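Entry-fusion complex associated protein OPG083 (Vaccinia virus, PDB 6CJ6) serves as a component of the poxvirus entry-fusion complex, which fuses viral and cellular membranes and delivers the virion core into the host cytoplasm. Local coordinates at residues A[37-42]-A[119-124]; A[16-21]-A[64-69]. All coordinates share one frame; numbering follows the deposited sequence.

Contact 1: A[37-42]-A[119-124]; sequences IGEVIG and IQKLDI. With MOH (methanol), chain B.
I41 has CG1 in the crowded position between its backbone N and carbonyl carbon (chi1 81°), which places it toward D123, while D123 and K121 both hold CG anti to the backbone N; I41 meets both side chains on the face shared by E39, I41, K121 and D123. I41 CG1 lies 3.5 Å from D123 OD1. Its CD1 is shared, 3.8 Å from K121 CD and also against D123 CG, while CG2 meets K121 CG. E39 uses the aliphatic part of the lysine rather than its charge: OE2 sits 3.4 Å from K121 CG, but 5.8 Å from K121 NZ.

The face of I37, Q120, V40 and L122 meets through carbon. I37 CD1 touches L122 CD2 at 4.0 Å and also the CG of Q120, and V40 CG1 meets I124 CG2. This face turns inward, L122 and I124 resting on strand 133-141 and helix 145-158.

Between the faces runs a ladder of four backbone hydrogen bonds: G38 N to Q120 O, L122 N to E39 O (2.7 Å), I41 N to L122 O, and I124 N to I41 O, the last nearly straight at 171°. Methanol, probably from the crystallisation liquor, gives a hydrogen bond to G38 O.

Within this chain 36-41 is an outer strand of a parallel three-stranded sheet with 119-127 central. Q120 and K121, with Y110 and N114, line the pocket of a bound 2-(2-methoxyethoxy)ethanol, also probably from the liquor.

The polar ends of Q120 and D123 are held from outside the pair: the Q120 amide by N148 and the A145 carbonyl, D123 OD2 by a salt bridge to K156, D123 OD1 by G125 N. Cohesion across the segments thus comes from backbone bonding and carbon packing; the opposite charges of E39 and K121 probably add only a diffuse attraction.

Contact 2: A[16-21]-A[64-69]; sequences DSYLQK and TLMVES. With PDO (1,3-propandiol), chain X.
The Y18 ring meets the other helix with L65 CB in its plane at the edge, 3.9 Å from CE1, and S69 OG also near that plane. M66 approaches obliquely: its CE lies 3.5 Å from Y18 CE2, and SD stands 5.2 Å from the ring centroid, 30° off the normal, a Met-aromatic contact. Y18 CG is anti to the backbone N (chi1 -178°), and the ring beyond it reaches L65 and M66. Its OH is buried with no hydrogen-bond partner in the model; the nearest group across the contact is the M66 methyl.

S69 occupies the middle of the interface. Its OG donates to L65 O at 2.9 Å within its own helix, and S69 N reaches the same carbonyl from the opposite face of the carbonyl plane, so this oxygen is gripped twice.

The bent K21 chain touches the helix in steps: CB on L65 CD1 at 3.6 Å, CD on S69 OG at 3.2 Å, CE on E68 CB. Its ammonium does not close a salt bridge with E68; NZ instead donates to O3 of a bound 1,3-propanediol at 2.6 Å, and the one proton of that hydroxyl is shared between S17 O and S17 OG in a bifurcated bond. S17 OG has a further hydrogen-bond partner in E72.

The M66 side chain also touches L151 and I154 of helix 145-158, while Y18 rests on V140 of strand 133-141. The arrangement is buried helix-helix packing between 10-24 and 59-74, whose segments run at 143° to each other, within the helical layer that packs on the sheets of the L1/F9 family fold.

In the fold
Contact 1 is a partly buried strand pair near the surface, with 36-41 an outermost strand of its sheet; contact 2 is a buried helix pair closer to the centre of the chain. They lie on opposite sides of that centre, their centres 21 Å apart, and do not touch. Helix 10-24 and strand 36-41 are consecutive elements, and the segments alternate along the sequence. Strand 133-141 and helix 145-158 touch side chains from both contacts, giving them common neighbours. Backbone hydrogen bonds join the segments of contact 1, whereas contact 2 relies on side-chain packing, with polar groups turned to their own helix, E72 or the bound diol.

Contact 1: A[37-42]-A[119-124]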
loop_
_atom_site.group_PDB
_atom_site.type_symbol
_atom_site.label_atom_id
_atom_site.label_comp_id
_atom_site.label_asym_id
_atom_site.label_seq_id
_atom_site.Cartn_x
_atom_site.Cartn_y
_atom_site.Cartn_z
ATOM N N ILE A 37 12.395 4.017 -4.076
ATOM C CA ILE A 37 11.389 4.314 -5.092
ATOM C C ILE A 37 11.932 5.439 -5.964
ATOM O O ILE A 37 12.111 6.567 -5.496
ATOM C CB ILE A 37 10.050 4.705 -4.461
ATOM C CG1 ILE A 37 9.549 3.595 -3.537
ATOM C CG2 ILE A 37 9.023 5.003 -5.544
ATOM C CD1 ILE A 37 9.279 2.293 -4.244
ATOM N N GLY A 38 12.201 5.138 -7.229
ATOM C CA GLY A 38 12.772 6.133 -8.112
ATOM C C GLY A 38 11.935 6.401 -9.344
ATOM O O GLY A 38 12.385 7.082 -10.269
ATOM N N GLU A 39 10.709 5.885 -9.366
ATOM C CA GLU A 39 9.901 5.955 -10.575
ATOM C C GLU A 39 8.457 5.584 -10.266
ATOM O O GLU A 39 8.176 4.464 -9.825
ATOM C CB GLU A 39 10.495 5.014 -11.624
ATOM C CG GLU A 39 9.871 5.072 -12.995
ATOM C CD GLU A 39 10.666 4.261 -14.002
ATOM O OE1 GLU A 39 11.891 4.491 -14.108
ATOM O OE2 GLU A 39 10.077 3.383 -14.668
ATOM N N VAL A 40 7.535 6.517 -10.485
ATOM C CA VAL A 40 6.115 6.300 -10.243
ATOM C C VAL A 40 5.380 6.458 -11.565
ATOM O O VAL A 40 5.540 7.474 -12.252
ATOM C CB VAL A 40 5.564 7.281 -9.191
ATOM C CG1 VAL A 40 4.064 7.085 -9.020
ATOM C CG2 VAL A 40 6.284 7.100 -7.868
ATOM N N ILE A 41 4.581 5.455 -11.923
ATOM C CA ILE A 41 3.778 5.517 -13.135
ATOM C C ILE A 41 2.304 5.464 -12.762
ATOM O O ILE A 41 1.928 5.068 -11.655
ATOM C CB ILE A 41 4.142 4.428 -14.167
ATOM C CG1 ILE A 41 3.474 3.101 -13.813
ATOM C CG2 ILE A 41 5.651 4.257 -14.254
ATOM C CD1 ILE A 41 3.906 1.947 -14.700
ATOM N N GLY A 42 1.473 5.877 -13.700
ATOM C CA GLY A 42 0.041 5.920 -13.489
ATOM C C GLY A 42 -0.580 7.018 -14.329
ATOM O O GLY A 42 0.090 7.702 -15.100
ATOM N N ILE A 119 16.837 0.563 -7.590
ATOM C CA ILE A 119 15.741 1.485 -7.873
ATOM C C ILE A 119 14.518 0.677 -8.279
ATOM O O ILE A 119 14.617 -0.243 -9.100
ATOM C CB ILE A 119 16.127 2.527 -8.941
ATOM C CG1 ILE A 119 16.665 3.803 -8.285
ATOM C CG2 ILE A 119 14.939 2.893 -9.815
ATOM C CD1 ILE A 119 17.827 3.583 -7.348
ATOM N N GLN A 120 13.368 1.019 -7.700
ATOM C CA GLN A 120 12.113 0.329 -7.962
ATOM C C GLN A 120 11.126 1.292 -8.606
ATOM O O GLN A 120 10.997 2.440 -8.170
ATOM C CB GLN A 120 11.525 -0.236 -6.661
ATOM C CG GLN A 120 10.139 -0.856 -6.797
ATOM C CD GLN A 120 9.900 -1.970 -5.796
ATOM O OE1 GLN A 120 10.474 -1.972 -4.707
ATOM N NE2 GLN A 120 9.061 -2.935 -6.166
ATOM N N LYS A 121 10.446 0.824 -9.650
ATOM C CA LYS A 121 9.317 1.535 -10.231
ATOM C C LYS A 121 8.048 1.094 -9.515
ATOM O O LYS A 121 7.906 -0.076 -9.149
ATOM C CB LYS A 121 9.205 1.215 -11.724
ATOM C CG LYS A 121 8.012 1.850 -12.428
ATOM C CD LYS A 121 6.972 0.813 -12.840
ATOM C CE LYS A 121 7.521 -0.135 -13.893
ATOM N NZ LYS A 121 6.516 -1.144 -14.324
ATOM N N LEU A 122 7.130 2.035 -9.302
ATOM C CA LEU A 122 5.877 1.750 -8.615
ATOM C C LEU A 122 4.709 2.277 -9.436
ATOM O O LEU A 122 4.700 3.449 -9.828
ATOM C CB LEU A 122 5.866 2.370 -7.214
ATOM C CG LEU A 122 5.162 1.509 -6.163
ATOM C CD1 LEU A 122 5.752 0.109 -6.168
ATOM C CD2 LEU A 122 5.280 2.127 -4.784
ATOM N N ASP A 123 3.727 1.413 -9.686
ATOM C CA ASP A 123 2.549 1.743 -10.483
ATOM C C ASP A 123 1.387 1.994 -9.526
ATOM O O ASP A 123 0.960 1.085 -8.809
ATOM C CB ASP A 123 2.235 0.593 -11.439
ATOM C CG ASP A 123 1.068 0.888 -12.369
ATOM O OD1 ASP A 123 0.479 1.986 -12.283
ATOM O OD2 ASP A 123 0.738 0.012 -13.195
ATOM N N ILE A 124 0.873 3.224 -9.518
ATOM C CA ILE A 124 -0.200 3.585 -8.600
ATOM C C ILE A 124 -1.552 3.475 -9.293
ATOM O O ILE A 124 -2.584 3.831 -8.716
ATOM C CB ILE A 124 0.002 4.982 -7.987
ATOM C CG1 ILE A 124 -0.094 6.063 -9.065
ATOM C CG2 ILE A 124 1.334 5.067 -7.247
ATOM C CD1 ILE A 124 -0.114 7.453 -8.500
HETATM C C MOH B . 15.261 6.600 -11.342
HETATM O O MOH B . 15.323 7.481 -10.239
#

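Contact 2: A[16-21]-A[64-69]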
loop_
_atom_site.group_PDB
_atom_site.type_symbol
_atom_site.label_atom_id
_atom_site.label_comp_id
_atom_site.label_asym_id
_atom_site.label_seq_id
_atom_site.Cartn_x
_atom_site.Cartn_y
_atom_site.Cartn_z
ATOM N N ASP A 16 -2.947 5.219 6.615
ATOM C CA ASP A 16 -2.879 5.860 7.925
ATOM C C ASP A 16 -2.722 4.823 9.027
ATOM O O ASP A 16 -1.946 5.019 9.968
ATOM C CB ASP A 16 -4.124 6.714 8.155
ATOM C CG ASP A 16 -4.152 7.949 7.277
ATOM O OD1 ASP A 16 -3.119 8.242 6.641
ATOM O OD2 ASP A 16 -5.204 8.621 7.219
ATOM N N SER A 17 -3.448 3.707 8.918
ATOM C CA SER A 17 -3.263 2.595 9.845
ATOM C C SER A 17 -1.874 1.991 9.705
ATOM O O SER A 17 -1.202 1.710 10.704
ATOM C CB SER A 17 -4.323 1.527 9.581
ATOM O OG SER A 17 -3.995 0.313 10.235
ATOM N N TYR A 18 -1.430 1.782 8.466
ATOM C CA TYR A 18 -0.151 1.122 8.234
ATOM C C TYR A 18 1.015 1.990 8.693
ATOM O O TYR A 18 2.009 1.474 9.215
ATOM C CB TYR A 18 -0.025 0.758 6.753
ATOM C CG TYR A 18 1.240 0.018 6.394
ATOM C CD1 TYR A 18 1.655 -1.087 7.127
ATOM C CD2 TYR A 18 2.010 0.411 5.309
ATOM C CE1 TYR A 18 2.808 -1.769 6.796
ATOM C CE2 TYR A 18 3.165 -0.266 4.970
ATOM C CZ TYR A 18 3.558 -1.354 5.717
ATOM O OH TYR A 18 4.708 -2.027 5.383
ATOM N N LEU A 19 0.908 3.313 8.521
ATOM C CA LEU A 19 1.997 4.198 8.925
ATOM C C LEU A 19 2.185 4.204 10.439
ATOM O O LEU A 19 3.322 4.248 10.923
ATOM C CB LEU A 19 1.772 5.612 8.387
ATOM C CG LEU A 19 1.926 5.777 6.873
ATOM C CD1 LEU A 19 1.545 7.184 6.434
ATOM C CD2 LEU A 19 3.340 5.435 6.433
ATOM N N GLN A 20 1.087 4.167 11.200
ATOM C CA GLN A 20 1.192 4.079 12.655
ATOM C C GLN A 20 2.007 2.861 13.072
ATOM O O GLN A 20 2.895 2.952 13.928
ATOM C CB GLN A 20 -0.202 4.001 13.279
ATOM C CG GLN A 20 -0.914 5.325 13.457
ATOM C CD GLN A 20 -2.161 5.185 14.311
ATOM O OE1 GLN A 20 -2.344 4.179 14.995
ATOM N NE2 GLN A 20 -3.029 6.189 14.271
ATOM N N LYS A 21 1.712 1.707 12.473
ATOM C CA LYS A 21 2.408 0.480 12.838
ATOM C C LYS A 21 3.875 0.532 12.430
ATOM O O LYS A 21 4.743 0.024 13.150
ATOM C CB LYS A 21 1.704 -0.713 12.194
ATOM C CG LYS A 21 0.242 -0.864 12.595
ATOM C CD LYS A 21 -0.568 -1.480 11.465
ATOM C CE LYS A 21 -1.583 -2.494 11.971
ATOM N NZ LYS A 21 -2.644 -1.884 12.816
ATOM N N THR A 64 3.129 -8.344 7.431
ATOM C CA THR A 64 2.290 -8.638 8.591
ATOM C C THR A 64 1.455 -7.426 8.991
ATOM O O THR A 64 0.225 -7.515 9.089
ATOM C CB THR A 64 3.144 -9.140 9.757
ATOM O OG1 THR A 64 3.749 -10.388 9.400
ATOM C CG2 THR A 64 2.285 -9.347 10.989
ATOM N N LEU A 65 2.103 -6.281 9.224
ATOM C CA LEU A 65 1.361 -5.056 9.509
ATOM C C LEU A 65 0.576 -4.588 8.290
ATOM O O LEU A 65 -0.485 -3.968 8.432
ATOM C CB LEU A 65 2.320 -3.958 9.965
ATOM C CG LEU A 65 3.189 -4.248 11.190
ATOM C CD1 LEU A 65 4.231 -3.157 11.372
ATOM C CD2 LEU A 65 2.332 -4.380 12.434
ATOM N N MET A 66 1.094 -4.867 7.093
ATOM C CA MET A 66 0.363 -4.588 5.863
ATOM C C MET A 66 -0.955 -5.350 5.831
ATOM O O MET A 66 -1.979 -4.819 5.390
ATOM C CB MET A 66 1.241 -4.995 4.682
ATOM C CG MET A 66 0.768 -4.605 3.314
ATOM S SD MET A 66 2.213 -4.293 2.279
ATOM C CE MET A 66 2.295 -2.522 2.446
ATOM N N VAL A 67 -0.951 -6.598 6.302
ATOM C CA VAL A 67 -2.171 -7.399 6.280
ATOM C C VAL A 67 -3.100 -7.021 7.430
ATOM O O VAL A 67 -4.325 -6.973 7.258
ATOM C CB VAL A 67 -1.832 -8.900 6.250
ATOM C CG1 VAL A 67 -3.048 -9.736 6.611
ATOM C CG2 VAL A 67 -1.328 -9.286 4.871
ATOM N N GLU A 68 -2.542 -6.743 8.614
ATOM C CA GLU A 68 -3.361 -6.268 9.726
ATOM C C GLU A 68 -4.177 -5.054 9.311
ATOM O O GLU A 68 -5.390 -4.992 9.546
ATOM C CB GLU A 68 -2.485 -5.907 10.927
ATOM C CG GLU A 68 -1.697 -7.046 11.547
ATOM C CD GLU A 68 -1.010 -6.632 12.841
ATOM O OE1 GLU A 68 -1.677 -6.019 13.701
ATOM O OE2 GLU A 68 0.198 -6.911 12.997
ATOM N N SER A 69 -3.520 -4.077 8.678
ATOM C CA SER A 69 -4.212 -2.860 8.269
ATOM C C SER A 69 -5.279 -3.156 7.223
ATOM O O SER A 69 -6.374 -2.582 7.264
ATOM C CB SER A 69 -3.201 -1.839 7.739
ATOM O OG SER A 69 -2.182 -1.572 8.690
HETATM C C1 PDO X . -5.856 2.889 12.792
HETATM O O1 PDO X . -5.638 3.625 11.582
HETATM C C2 PDO X . -5.038 1.603 12.759
HETATM C C3 PDO X . -3.659 1.819 13.369
HETATM O O3 PDO X . -2.864 0.643 13.177
#